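Local atomic coordinates of TarM (Staphylococcus aureus subsp. aureus 21178, PDB entry 4X7R), a protein that is a glycosyltransferase of the GT-B fold, with two parallel-sheet domains and a large added antiparallel sheet. Residues A[83-86]-A[87-90]; A[123-127]-A[128-132]. The protein carries 1 engineered substitution. All blocks are in the same frame, centred on the assembly; numbering follows the deposited sequence.

Interaction 1 (A[83-86]-A[87-90])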
loop_
_atom_site.group_PDB
_atom_site.type_symbol
_atom_site.label_atom_id
_atom_site.label_comp_id
_atom_site.label_asym_id
_atom_site.label_seq_id
_atom_site.Cartn_x
_atom_site.Cartn_y
_atom_site.Cartn_z
ATOM N N LYS A 83 18.499 -5.313 31.371
ATOM C CA LYS A 83 19.731 -4.670 30.951
ATOM C C LYS A 83 19.895 -4.795 29.411
ATOM O O LYS A 83 19.503 -5.801 28.834
ATOM C CB LYS A 83 20.903 -5.346 31.708
ATOM C CG LYS A 83 22.330 -4.910 31.340
ATOM C CD LYS A 83 23.425 -5.854 31.888
ATOM C CE LYS A 83 23.597 -7.174 31.148
ATOM N NZ LYS A 83 24.067 -7.010 29.736
ATOM N N SER A 84 20.491 -3.776 28.771
ATOM C CA SER A 84 20.833 -3.770 27.345
ATOM C C SER A 84 21.980 -4.744 27.068
ATOM O O SER A 84 22.796 -5.028 27.958
ATOM C CB SER A 84 21.239 -2.374 26.902
ATOM O OG SER A 84 20.048 -1.630 26.728
ATOM N N ASN A 85 22.042 -5.265 25.834
ATOM C CA ASN A 85 23.080 -6.215 25.437
ATOM C C ASN A 85 24.427 -5.492 25.221
ATOM O O ASN A 85 24.848 -5.246 24.089
ATOM C CB ASN A 85 22.623 -6.957 24.184
ATOM C CG ASN A 85 23.479 -8.120 23.781
ATOM O OD1 ASN A 85 24.352 -8.587 24.529
ATOM N ND2 ASN A 85 23.209 -8.632 22.597
ATOM N N LYS A 86 25.093 -5.135 26.330
ATOM C CA LYS A 86 26.374 -4.417 26.326
ATOM C C LYS A 86 27.480 -5.130 25.567
ATOM O O LYS A 86 28.288 -4.460 24.928
ATOM C CB LYS A 86 26.839 -4.092 27.764
ATOM C CG LYS A 86 25.813 -3.322 28.612
ATOM C CD LYS A 86 25.812 -1.836 28.305
ATOM C CE LYS A 86 24.465 -1.213 28.516
ATOM N NZ LYS A 86 24.427 0.132 27.903
ATOM N N LEU A 87 27.513 -6.473 25.624
ATOM C CA LEU A 87 28.532 -7.294 24.972
ATOM C C LEU A 87 28.558 -7.236 23.451
ATOM O O LEU A 87 29.634 -7.360 22.864
ATOM C CB LEU A 87 28.519 -8.745 25.478
ATOM C CG LEU A 87 28.832 -8.944 26.969
ATOM C CD1 LEU A 87 28.767 -10.417 27.334
ATOM C CD2 LEU A 87 30.202 -8.355 27.344
ATOM N N LEU A 88 27.389 -7.064 22.808
ATOM C CA LEU A 88 27.338 -6.957 21.363
ATOM C C LEU A 88 27.998 -5.634 20.978
ATOM O O LEU A 88 28.814 -5.617 20.066
ATOM C CB LEU A 88 25.881 -7.047 20.854
ATOM C CG LEU A 88 25.610 -6.776 19.372
ATOM C CD1 LEU A 88 26.397 -7.710 18.481
ATOM C CD2 LEU A 88 24.156 -6.943 19.068
ATOM N N TYR A 89 27.688 -4.546 21.710
ATOM C CA TYR A 89 28.255 -3.221 21.446
ATOM C C TYR A 89 29.741 -3.166 21.724
ATOM O O TYR A 89 30.472 -2.525 20.963
ATOM C CB TYR A 89 27.502 -2.130 22.210
ATOM C CG TYR A 89 26.086 -1.958 21.713
ATOM C CD1 TYR A 89 25.813 -1.210 20.571
ATOM C CD2 TYR A 89 25.012 -2.554 22.381
ATOM C CE1 TYR A 89 24.511 -1.053 20.107
ATOM C CE2 TYR A 89 23.705 -2.417 21.916
ATOM C CZ TYR A 89 23.461 -1.651 20.786
ATOM O OH TYR A 89 22.184 -1.482 20.323
ATOM N N LYS A 90 30.192 -3.879 22.786
ATOM C CA LYS A 90 31.598 -3.977 23.172
ATOM C C LYS A 90 32.367 -4.734 22.090
ATOM O O LYS A 90 33.432 -4.274 21.692
ATOM C CB LYS A 90 31.746 -4.661 24.543
ATOM C CG LYS A 90 33.196 -4.700 25.061
ATOM C CD LYS A 90 33.300 -5.255 26.484
ATOM C CE LYS A 90 34.580 -4.845 27.192
ATOM N NZ LYS A 90 35.782 -5.552 26.660
#
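N85 and L88 meet at the start of helix 86-95. The contact is local, across the first turn. Backbone bonds come first. K90 N donates to K86 O at 2.9 Å, and this is a regular i to i+4 helix bond. L88 N reaches N85 O at 3.4 Å, but this bond is weak and bent, with an N-H...O angle of 139°. The same N85 O lies at the edge of the Y89 ring, near its plane, 3.2 Å from Y89 CD2. One carbonyl oxygen thus faces both an amide N-H and an aromatic edge.

Side-chain packing is lighter. The N85 amide crosses L88 at a slant, with ND2 3.6 Å from L88 CB and 4.0 Å from L88 CD2. N85 CG lies anti to the backbone N (chi1 -171°), which carries the amide alongside the new helix. The polar end is used by G173, whose carbonyl accepts from N85 ND2. Y89 OH is hydrogen-bonded to the backbone N of V151.

At the entry to the helix, S84 O takes two donors. K83 NZ is 3.0 Å from S84 O, and K86 N is 2.8 Å from it, on the other face of the carbonyl plane. The K86 N to S84 O bond closes an inverse gamma turn centred on N85. L88 also rests on F144 and V151, and Y89 on F146 and K150. These contacts set the helix against strands 139-147 and 150-157 of the antiparallel sheet. N85 holds the N-cap position but makes no side-chain capping bond. The helix N-terminus is entered through an inverse gamma turn.

Interaction 2 (A[123-127]-A[128-132])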
loop_
_atom_site.group_PDB
_atom_site.type_symbol
_atom_site.label_atom_id
_atom_site.label_comp_id
_atom_site.label_asym_id
_atom_site.label_seq_id
_atom_site.Cartn_x
_atom_site.Cartn_y
_atom_site.Cartn_z
ATOM N N ILE A 123 31.763 2.408 7.563
ATOM C CA ILE A 123 30.654 2.972 8.344
ATOM C C ILE A 123 30.030 4.135 7.570
ATOM O O ILE A 123 30.755 5.034 7.139
ATOM C CB ILE A 123 31.052 3.376 9.799
ATOM C CG1 ILE A 123 31.737 2.198 10.550
ATOM C CG2 ILE A 123 29.815 3.916 10.564
ATOM C CD1 ILE A 123 32.162 2.450 11.962
ATOM N N ARG A 124 28.698 4.113 7.405
ATOM C CA ARG A 124 27.934 5.167 6.744
ATOM C C ARG A 124 26.826 5.653 7.697
ATOM O O ARG A 124 25.879 4.913 7.984
ATOM C CB ARG A 124 27.363 4.672 5.396
ATOM C CG ARG A 124 26.641 5.730 4.556
ATOM C CD ARG A 124 25.488 5.139 3.740
ATOM N NE ARG A 124 25.925 4.048 2.858
ATOM C CZ ARG A 124 25.195 2.978 2.554
ATOM N NH1 ARG A 124 23.970 2.839 3.046
ATOM N NH2 ARG A 124 25.687 2.036 1.758
ATOM N N LYS A 125 26.962 6.909 8.168
ATOM C CA LYS A 125 26.023 7.599 9.064
ATOM C C LYS A 125 25.210 8.652 8.275
ATOM O O LYS A 125 25.790 9.583 7.710
ATOM C CB LYS A 125 26.781 8.300 10.217
ATOM C CG LYS A 125 27.367 7.387 11.282
ATOM C CD LYS A 125 28.200 8.202 12.272
ATOM C CE LYS A 125 28.758 7.380 13.407
ATOM N NZ LYS A 125 29.407 8.229 14.442
ATOM N N SER A 126 23.878 8.498 8.237
ATOM C CA SER A 126 22.965 9.431 7.576
ATOM C C SER A 126 21.718 9.595 8.446
ATOM O O SER A 126 20.995 8.616 8.666
ATOM C CB SER A 126 22.612 8.966 6.160
ATOM O OG SER A 126 21.572 8.001 6.105
ATOM N N LYS A 127 21.487 10.831 8.959
ATOM C CA LYS A 127 20.379 11.203 9.851
ATOM C C LYS A 127 20.452 10.406 11.181
ATOM O O LYS A 127 21.409 10.573 11.943
ATOM C CB LYS A 127 19.005 11.052 9.149
ATOM C CG LYS A 127 18.564 12.274 8.357
ATOM C CD LYS A 127 17.292 11.981 7.579
ATOM C CE LYS A 127 16.623 13.231 7.067
ATOM N NZ LYS A 127 15.343 12.918 6.377
ATOM N N SER A 128 19.451 9.534 11.426
ATOM C CA SER A 128 19.317 8.672 12.605
ATOM C C SER A 128 19.792 7.227 12.307
ATOM O O SER A 128 19.815 6.380 13.203
ATOM C CB SER A 128 17.860 8.659 13.063
ATOM O OG SER A 128 16.984 8.422 11.970
ATOM N N GLU A 129 20.165 6.965 11.041
ATOM C CA GLU A 129 20.612 5.666 10.564
ATOM C C GLU A 129 22.128 5.499 10.504
ATOM O O GLU A 129 22.873 6.459 10.272
ATOM C CB GLU A 129 19.955 5.313 9.228
ATOM C CG GLU A 129 18.458 5.098 9.367
ATOM C CD GLU A 129 17.748 4.565 8.139
ATOM O OE1 GLU A 129 18.131 4.944 7.008
ATOM O OE2 GLU A 129 16.775 3.795 8.314
ATOM N N LYS A 130 22.577 4.264 10.762
ATOM C CA LYS A 130 23.984 3.884 10.730
ATOM C C LYS A 130 24.093 2.451 10.238
ATOM O O LYS A 130 23.292 1.586 10.598
ATOM C CB LYS A 130 24.661 4.065 12.100
ATOM C CG LYS A 130 26.170 3.754 12.102
ATOM C CD LYS A 130 26.885 4.149 13.397
ATOM C CE LYS A 130 26.511 3.305 14.592
ATOM N NZ LYS A 130 27.150 3.800 15.832
ATOM N N VAL A 131 25.096 2.220 9.410
ATOM C CA VAL A 131 25.408 0.939 8.819
ATOM C C VAL A 131 26.893 0.672 9.051
ATOM O O VAL A 131 27.713 1.578 8.866
ATOM C CB VAL A 131 24.975 0.974 7.328
ATOM C CG1 VAL A 131 26.069 0.507 6.378
ATOM C CG2 VAL A 131 23.669 0.215 7.111
ATOM N N ILE A 132 27.234 -0.528 9.553
ATOM C CA ILE A 132 28.637 -0.926 9.754
ATOM C C ILE A 132 28.851 -2.209 8.978
ATOM O O ILE A 132 28.276 -3.239 9.330
ATOM C CB ILE A 132 29.107 -1.051 11.231
ATOM C CG1 ILE A 132 28.855 0.230 12.041
ATOM C CG2 ILE A 132 30.586 -1.470 11.302
ATOM C CD1 ILE A 132 29.187 0.089 13.567
#
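K125 and K130 lie side by side and point the same way from one face of a hairpin in the large antiparallel sheet. Their aliphatic parts do the touching. K125 CE is 3.7 Å from K130 CD, and the CG atoms of K125 and K130 are 3.9 Å apart. K125 runs extended beyond CG, while K130 bends at its third torsion (chi3 69°). K125 NZ and K130 NZ end 5.2 Å apart, like charges that do not touch. K130 also makes a cation-pi interaction with F146, and its NZ has a weak hydrogen bond to N149 OD1.

I123 continues this row. Its CG2 branch, anti to the backbone N, faces K130 CG at 4.0 Å. Its CG1 branch turns to I132 instead, and the CG1 atoms of I123 and I132 are 3.8 Å apart. The two side chains lie side by side, pointing the same way. I132 is buried and packs on F146.

The hairpin joins strands 119-126 and 129-136 and is closed by a type II' turn from S126 to E129. K127 takes the second place of that turn with a positive phi of 62°. The segments run antiparallel at 175°, their axes 4.9 Å apart. K125 with K130 and I123 with I132 are non-hydrogen-bonded pairs. R124 with V131 and S126 with E129 are hydrogen-bonded pairs, each joined by two backbone bonds.

The opposite face carries R124, S126, E129 and V131. Side chains touch little here: R124 CB and V131 CG1 are 4.5 Å apart, and S126 OG lies 4.4 Å from E129 CB. V131 touches R143 and S145 of strand 139-147. R124 touches I108 of strand 108-113, on the other flank of the hairpin.

Overall arrangement
Both contacts lie at the surface, with centres 19 Å apart and nearest atoms about 7 Å apart. They do not touch. Interaction 1 comes first along the chain and begins a helix, whereas interaction 2 pairs two strands of the large antiparallel sheet. Strand 139-147 links them: the helix of interaction 1 packs on F144 and F146, and the hairpin of interaction 2 bonds to both residues through its backbone. Interaction 1 has no buried residue and rests on few backbone bonds. Interaction 2 has four backbone hydrogen bonds in antiparallel register, lysine chains packed together and one buried isoleucine.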